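Local structure of BB1 (Synthetic construct, 6D0T) at residues P87-V92 with G104-R108. The protein is a de novo designed beta-barrel with no known natural function, probably related to barrels designed to activate fluorescence. Sequence-based numbering, arbitrary orientation.
Sequences PDSVEV and GEFRR
A carboxylate shared by two partners marks the outer face of this antiparallel beta hairpin, whose strands 89-96 and 101-108 are the last two of a closed eight-stranded barrel. E105 OE2 accepts a hydrogen bond from S89 OG (2.7 Å; S89 chi1 t) and forms a salt bridge with R107 NH1 (3.0 Å), two residues along its own strand. At the end of strand 101-108, R108 (chi1 t) reaches the loop 87-88 that leads into strand 89-96, its NE and NH2 both donating to P87 O (2.9 and 3.0 Å); NH2 also bonds Y7 O, and the guanidinium makes a cation-pi contact with Y7 of helix 4-7. The axes of segments 89-92 and 104-108 approach to 4.5 Å, their N-to-C directions 160° apart. V90 and F106 form a hydrogen-bonded pair (V90 N to F106 O 3.0 Å, F106 N to V90 O 2.9 Å), as do V92 and G104 (V92 N to G104 O 2.9 Å; G104 N to V92 O 3.0 Å, weak). S89-R107 and E91-E105 are non-hydrogen-bonded pairs. R108 N to D88 O (2.9 Å) extends the pairing past S89. G104, almost fully extended (phi/psi -179/-176), has no side chain on the face of V92, where a CB would sit tight against V92 CG2. Inside the barrel, V90 (t), V92 (m) and F106 (m) are buried; F106 also packs on W12 and F14 of strand 10-18. V90 CB lies 4.2 Å from F106 CB, at the ring edge, and V92 CG1 sits 3.5 Å from F106 CE2.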
loop_
_atom_site.group_PDB
_atom_site.type_symbol
_atom_site.label_atom_id
_atom_site.label_comp_id
_atom_site.label_asym_id
_atom_site.label_seq_id
_atom_site.Cartn_x
_atom_site.Cartn_y
_atom_site.Cartn_z
ATOM N N PRO A 87 -14.282 5.995 -4.396
ATOM C CA PRO A 87 -14.610 4.788 -3.623
ATOM C C PRO A 87 -13.722 3.611 -3.955
ATOM O O PRO A 87 -13.590 2.713 -3.106
ATOM C CB PRO A 87 -16.078 4.521 -3.976
ATOM C CG PRO A 87 -16.610 5.906 -4.332
ATOM C CD PRO A 87 -15.466 6.558 -5.041
ATOM N N ASP A 88 -13.080 3.604 -5.126
ATOM C CA ASP A 88 -12.280 2.452 -5.531
ATOM C C ASP A 88 -10.816 2.763 -5.828
ATOM O O ASP A 88 -10.123 1.881 -6.344
ATOM C CB ASP A 88 -12.910 1.746 -6.745
ATOM C CG ASP A 88 -12.886 2.584 -8.038
ATOM O OD1 ASP A 88 -12.375 3.732 -8.063
ATOM O OD2 ASP A 88 -13.373 2.037 -9.072
ATOM N N SER A 89 -10.296 3.949 -5.481
ATOM C CA SER A 89 -8.948 4.326 -5.907
ATOM C C SER A 89 -8.252 5.130 -4.828
ATOM O O SER A 89 -8.826 6.088 -4.300
ATOM C CB SER A 89 -8.981 5.144 -7.208
ATOM O OG SER A 89 -7.709 5.669 -7.500
ATOM N N VAL A 90 -7.020 4.714 -4.494
ATOM C CA VAL A 90 -6.190 5.373 -3.494
ATOM C C VAL A 90 -4.810 5.617 -4.099
ATOM O O VAL A 90 -4.193 4.684 -4.624
ATOM C CB VAL A 90 -6.060 4.518 -2.211
ATOM C CG1 VAL A 90 -5.203 5.267 -1.171
ATOM C CG2 VAL A 90 -7.410 4.201 -1.637
ATOM N N GLU A 91 -4.305 6.847 -4.004
ATOM C CA GLU A 91 -2.933 7.096 -4.442
ATOM C C GLU A 91 -1.988 7.022 -3.249
ATOM O O GLU A 91 -2.370 7.337 -2.123
ATOM C CB GLU A 91 -2.812 8.457 -5.153
ATOM C CG GLU A 91 -3.569 8.460 -6.470
ATOM C CD GLU A 91 -3.412 9.714 -7.326
ATOM O OE1 GLU A 91 -2.740 10.689 -6.902
ATOM O OE2 GLU A 91 -3.991 9.719 -8.451
ATOM N N VAL A 92 -0.767 6.543 -3.483
ATOM C CA VAL A 92 0.220 6.440 -2.414
ATOM C C VAL A 92 1.509 7.141 -2.835
ATOM O O VAL A 92 1.838 7.238 -4.020
ATOM C CB VAL A 92 0.518 4.975 -1.998
ATOM C CG1 VAL A 92 -0.738 4.273 -1.581
ATOM C CG2 VAL A 92 1.203 4.194 -3.096
ATOM N N GLY A 104 2.180 5.558 -6.541
ATOM C CA GLY A 104 1.459 4.353 -6.913
ATOM C C GLY A 104 -0.011 4.475 -6.605
ATOM O O GLY A 104 -0.511 5.529 -6.190
ATOM N N GLU A 105 -0.714 3.375 -6.848
ATOM C CA GLU A 105 -2.159 3.351 -6.722
ATOM C C GLU A 105 -2.614 1.982 -6.244
ATOM O O GLU A 105 -2.026 0.964 -6.608
ATOM C CB GLU A 105 -2.817 3.688 -8.054
ATOM C CG GLU A 105 -4.300 3.950 -7.917
ATOM C CD GLU A 105 -5.026 4.014 -9.257
ATOM O OE1 GLU A 105 -4.394 3.775 -10.313
ATOM O OE2 GLU A 105 -6.244 4.294 -9.238
ATOM N N PHE A 106 -3.646 1.994 -5.394
ATOM C CA PHE A 106 -4.486 0.835 -5.078
ATOM C C PHE A 106 -5.817 1.005 -5.799
ATOM O O PHE A 106 -6.436 2.090 -5.730
ATOM C CB PHE A 106 -4.776 0.724 -3.574
ATOM C CG PHE A 106 -3.611 0.418 -2.704
ATOM C CD1 PHE A 106 -3.089 -0.847 -2.632
ATOM C CD2 PHE A 106 -3.097 1.388 -1.863
ATOM C CE1 PHE A 106 -2.026 -1.134 -1.764
ATOM C CE2 PHE A 106 -2.045 1.108 -1.013
ATOM C CZ PHE A 106 -1.510 -0.174 -0.966
ATOM N N ARG A 107 -6.286 -0.061 -6.439
ATOM C CA ARG A 107 -7.554 -0.101 -7.165
ATOM C C ARG A 107 -8.393 -1.248 -6.600
ATOM O O ARG A 107 -7.959 -2.412 -6.603
ATOM C CB ARG A 107 -7.301 -0.260 -8.664
ATOM C CG ARG A 107 -6.364 0.845 -9.177
ATOM C CD ARG A 107 -6.045 0.719 -10.665
ATOM N NE ARG A 107 -7.260 0.623 -11.466
ATOM C CZ ARG A 107 -7.988 1.663 -11.863
ATOM N NH1 ARG A 107 -7.639 2.900 -11.528
ATOM N NH2 ARG A 107 -9.075 1.461 -12.595
ATOM N N ARG A 108 -9.581 -0.911 -6.083
ATOM C CA ARG A 108 -10.408 -1.891 -5.393
ATOM C C ARG A 108 -10.971 -2.890 -6.385
ATOM O O ARG A 108 -11.423 -2.515 -7.473
ATOM C CB ARG A 108 -11.545 -1.175 -4.641
ATOM C CG ARG A 108 -12.291 -2.049 -3.666
ATOM C CD ARG A 108 -13.558 -1.396 -3.182
ATOM N NE ARG A 108 -13.354 -0.149 -2.457
ATOM C CZ ARG A 108 -13.015 -0.050 -1.173
ATOM N NH1 ARG A 108 -12.809 -1.136 -0.423
ATOM N NH2 ARG A 108 -12.921 1.162 -0.647
#